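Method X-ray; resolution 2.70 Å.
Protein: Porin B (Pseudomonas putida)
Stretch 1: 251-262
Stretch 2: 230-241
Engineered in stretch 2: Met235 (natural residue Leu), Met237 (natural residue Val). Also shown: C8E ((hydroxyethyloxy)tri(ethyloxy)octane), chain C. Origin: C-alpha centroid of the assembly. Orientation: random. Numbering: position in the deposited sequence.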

# COMPACT_ATOMS: atom_id res chain seq x y z
N GLU A 251 12.08 -5.73 12.42
CA GLU A 251 12.41 -4.61 11.55
C GLU A 251 11.66 -3.35 11.99
O GLU A 251 10.44 -3.32 12.04
CB GLU A 251 12.09 -4.95 10.10
CG GLU A 251 12.47 -3.88 9.11
CD GLU A 251 11.84 -4.10 7.75
OE1 GLU A 251 12.22 -5.08 7.07
OE2 GLU A 251 10.94 -3.31 7.38
N TYR A 252 12.41 -2.31 12.33
CA TYR A 252 11.79 -1.07 12.80
C TYR A 252 12.16 0.08 11.88
O TYR A 252 13.33 0.29 11.59
CB TYR A 252 12.21 -0.79 14.25
CG TYR A 252 11.84 -1.92 15.19
CD1 TYR A 252 12.69 -3.01 15.36
CD2 TYR A 252 10.63 -1.93 15.87
CE1 TYR A 252 12.37 -4.05 16.18
CE2 TYR A 252 10.30 -2.98 16.71
CZ TYR A 252 11.18 -4.03 16.86
OH TYR A 252 10.88 -5.09 17.67
N ARG A 253 11.15 0.81 11.42
CA ARG A 253 11.33 1.92 10.49
C ARG A 253 10.85 3.22 11.09
O ARG A 253 9.76 3.26 11.66
CB ARG A 253 10.51 1.72 9.22
CG ARG A 253 10.83 0.46 8.43
CD ARG A 253 10.26 0.56 7.04
NE ARG A 253 10.69 -0.56 6.21
CZ ARG A 253 11.45 -0.46 5.13
NH1 ARG A 253 11.88 0.73 4.71
NH2 ARG A 253 11.78 -1.55 4.46
N LEU A 254 11.64 4.27 10.94
CA LEU A 254 11.20 5.61 11.30
C LEU A 254 11.49 6.54 10.13
O LEU A 254 12.62 6.57 9.63
CB LEU A 254 11.88 6.09 12.59
CG LEU A 254 11.76 7.58 12.94
CD1 LEU A 254 10.40 7.94 13.51
CD2 LEU A 254 12.83 7.98 13.91
N GLY A 255 10.48 7.29 9.69
CA GLY A 255 10.63 8.13 8.51
C GLY A 255 9.88 9.44 8.50
O GLY A 255 8.98 9.69 9.32
N TYR A 256 10.25 10.29 7.55
CA TYR A 256 9.65 11.60 7.37
C TYR A 256 9.58 11.85 5.86
O TYR A 256 10.47 11.43 5.12
CB TYR A 256 10.51 12.66 8.08
CG TYR A 256 10.21 14.09 7.70
CD1 TYR A 256 9.23 14.83 8.35
CD2 TYR A 256 10.92 14.71 6.67
CE1 TYR A 256 8.95 16.13 7.99
CE2 TYR A 256 10.64 16.01 6.30
CZ TYR A 256 9.67 16.72 6.96
OH TYR A 256 9.42 18.03 6.59
N TYR A 257 8.52 12.50 5.39
CA TYR A 257 8.45 12.90 3.98
C TYR A 257 8.19 14.39 3.86
O TYR A 257 7.55 15.00 4.73
CB TYR A 257 7.38 12.12 3.20
CG TYR A 257 5.98 12.34 3.71
CD1 TYR A 257 5.20 13.38 3.24
CD2 TYR A 257 5.44 11.51 4.68
CE1 TYR A 257 3.94 13.60 3.72
CE2 TYR A 257 4.16 11.72 5.16
CZ TYR A 257 3.42 12.77 4.68
OH TYR A 257 2.16 12.99 5.16
N TYR A 258 8.66 14.97 2.77
CA TYR A 258 8.42 16.37 2.47
C TYR A 258 8.10 16.49 0.99
O TYR A 258 8.78 15.91 0.14
CB TYR A 258 9.63 17.24 2.84
CG TYR A 258 9.39 18.72 2.64
CD1 TYR A 258 8.73 19.49 3.60
CD2 TYR A 258 9.82 19.36 1.48
CE1 TYR A 258 8.52 20.84 3.41
CE2 TYR A 258 9.60 20.72 1.29
CZ TYR A 258 8.95 21.45 2.26
OH TYR A 258 8.75 22.79 2.05
N SER A 259 7.04 17.24 0.68
CA SER A 259 6.57 17.33 -0.68
C SER A 259 6.56 18.77 -1.13
O SER A 259 5.92 19.60 -0.51
CB SER A 259 5.16 16.76 -0.78
OG SER A 259 4.65 16.91 -2.09
N THR A 260 7.23 19.04 -2.24
CA THR A 260 7.44 20.41 -2.67
C THR A 260 6.33 20.97 -3.55
O THR A 260 6.43 22.09 -4.04
CB THR A 260 8.80 20.57 -3.39
OG1 THR A 260 8.77 19.86 -4.64
CG2 THR A 260 9.91 20.00 -2.52
N ALA A 261 5.27 20.20 -3.74
CA ALA A 261 4.14 20.67 -4.55
C ALA A 261 3.11 21.47 -3.73
O ALA A 261 3.00 21.28 -2.52
CB ALA A 261 3.48 19.50 -5.26
N LYS A 262 2.38 22.36 -4.39
CA LYS A 262 1.32 23.13 -3.73
C LYS A 262 0.19 22.21 -3.27
O LYS A 262 -0.26 21.35 -4.02
CB LYS A 262 0.73 24.18 -4.68
CG LYS A 262 1.68 25.27 -5.13
CD LYS A 262 0.98 26.30 -6.02
C1 C8E C . 13.53 11.03 10.92
C2 C8E C . 14.15 10.48 9.65
C3 C8E C . 15.52 9.91 9.98
C4 C8E C . 16.62 10.57 9.14
C5 C8E C . 17.48 9.54 8.44
C6 C8E C . 17.67 9.93 6.98
C7 C8E C . 19.12 10.30 6.69
C8 C8E C . 19.40 10.48 5.20
O9 C8E C . 20.29 9.47 4.76
C10 C8E C . 21.11 9.88 3.68
C11 C8E C . 21.94 8.72 3.13
O12 C8E C . 23.07 9.22 2.44
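Stretch 2, residues 230-241: TKGAIMPMEAVW

Adjacent strands of a porin barrel illustrate how an antiparallel ladder sorts its side chains between two faces. On the face carrying Tyr252, Leu254, Tyr256 and Tyr258, the apolar contacts are loose: Tyr256 CD2 lies 4.1 Å from SE of Met237, an engineered selenomethionine, and Tyr258 CB lies 4.2 Å from CE of Met235, likewise engineered. Further along, the rings of Tyr252 and Trp241 meet obliquely, CD1 to CE3 at 4.1 Å, while Ala239 faces Leu254. The methyl end of Met237 also approaches the detergent, CE to C8E C6 at 3.7 Å.

Beneath these side chains, residues 232-241 form an extended strand running antiparallel to strand 251-259, their directions 167° apart. Paired hydrogen bonds fix the register: Met237 N to Tyr256 O is 2.7 Å and Tyr256 N to Met237 O 3.0 Å, a pattern repeated at Leu254 with Ala239. Pro236, lacking an amide hydrogen, occupies a non-hydrogen-bonded position opposite Tyr257, CA to CA 4.0 Å, so the ladder continues undisturbed.

The other face bears the charges. Arg253 NH1 forms a salt bridge with Glu238 OE1 at 2.9 Å, although the hydrogen bond itself is weak. At the strand end, Thr260 substitutes its side chain for a backbone acceptor: OG1 accepts from Ala233 N at 2.6 Å.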

# COMPACT_ATOMS: atom_id res chain seq x y z
N THR A 230 4.49 17.62 -13.86
CA THR A 230 5.17 17.62 -12.56
C THR A 230 4.80 18.85 -11.72
O THR A 230 4.90 20.00 -12.18
CB THR A 230 6.70 17.58 -12.74
OG1 THR A 230 7.08 16.30 -13.25
CG2 THR A 230 7.41 17.80 -11.41
N LYS A 231 4.37 18.61 -10.48
CA LYS A 231 3.95 19.70 -9.60
C LYS A 231 5.01 20.03 -8.55
O LYS A 231 4.94 21.06 -7.88
CB LYS A 231 2.60 19.39 -8.93
CG LYS A 231 1.41 19.27 -9.92
CD LYS A 231 1.27 20.51 -10.80
CE LYS A 231 0.12 20.40 -11.79
NZ LYS A 231 0.15 21.47 -12.84
N GLY A 232 6.01 19.17 -8.44
CA GLY A 232 7.01 19.26 -7.39
C GLY A 232 7.67 17.91 -7.17
O GLY A 232 7.68 17.05 -8.04
N ALA A 233 8.23 17.72 -5.98
CA ALA A 233 9.01 16.54 -5.67
C ALA A 233 8.60 16.02 -4.30
O ALA A 233 8.28 16.81 -3.42
CB ALA A 233 10.50 16.89 -5.66
N ILE A 234 8.61 14.71 -4.12
CA ILE A 234 8.48 14.17 -2.77
C ILE A 234 9.83 13.67 -2.29
O ILE A 234 10.56 12.99 -3.00
CB ILE A 234 7.46 13.02 -2.66
CG1 ILE A 234 6.06 13.52 -3.03
CG2 ILE A 234 7.49 12.40 -1.25
CD1 ILE A 234 4.98 12.46 -2.86
N MSE A 235 10.16 14.03 -1.07
CA MSE A 235 11.47 13.74 -0.53
C MSE A 235 11.30 12.96 0.76
O MSE A 235 11.14 13.55 1.82
CB MSE A 235 12.18 15.06 -0.26
CG MSE A 235 13.59 14.93 0.23
SE MSE A 235 14.15 16.63 1.01
CE MSE A 235 13.71 16.34 2.90
N PRO A 236 11.30 11.63 0.68
CA PRO A 236 11.21 10.81 1.89
C PRO A 236 12.57 10.54 2.50
O PRO A 236 13.55 10.44 1.75
CB PRO A 236 10.60 9.49 1.38
CG PRO A 236 11.03 9.41 -0.02
CD PRO A 236 11.19 10.82 -0.54
N MSE A 237 12.63 10.44 3.83
CA MSE A 237 13.84 10.01 4.55
C MSE A 237 13.48 8.87 5.49
O MSE A 237 12.36 8.81 5.98
CB MSE A 237 14.43 11.14 5.38
CG MSE A 237 14.51 12.46 4.67
SE MSE A 237 14.84 13.93 5.92
CE MSE A 237 16.67 13.48 6.45
N GLU A 238 14.42 7.99 5.78
CA GLU A 238 14.09 6.85 6.62
C GLU A 238 15.28 6.21 7.29
O GLU A 238 16.38 6.16 6.74
CB GLU A 238 13.36 5.79 5.80
CG GLU A 238 12.52 4.84 6.61
CD GLU A 238 11.73 3.89 5.74
OE1 GLU A 238 12.16 3.64 4.58
OE2 GLU A 238 10.68 3.40 6.19
N ALA A 239 15.05 5.71 8.50
CA ALA A 239 16.02 4.88 9.19
C ALA A 239 15.35 3.54 9.40
O ALA A 239 14.19 3.49 9.82
CB ALA A 239 16.42 5.51 10.51
N VAL A 240 16.07 2.46 9.09
CA VAL A 240 15.51 1.11 9.19
C VAL A 240 16.43 0.20 10.00
O VAL A 240 17.54 -0.13 9.57
CB VAL A 240 15.23 0.52 7.79
CG1 VAL A 240 14.84 -0.95 7.88
CG2 VAL A 240 14.15 1.31 7.08
N TRP A 241 15.97 -0.17 11.19
CA TRP A 241 16.73 -1.04 12.09
C TRP A 241 16.16 -2.46 12.05
O TRP A 241 14.96 -2.67 12.27
CB TRP A 241 16.63 -0.48 13.51
CG TRP A 241 17.43 -1.21 14.56
CD1 TRP A 241 18.62 -1.85 14.39
CD2 TRP A 241 17.09 -1.36 15.95
NE1 TRP A 241 19.05 -2.37 15.58
CE2 TRP A 241 18.13 -2.09 16.55
CE3 TRP A 241 16.01 -0.94 16.73
CZ2 TRP A 241 18.12 -2.42 17.91
CZ3 TRP A 241 16.00 -1.26 18.08
CH2 TRP A 241 17.05 -2.00 18.66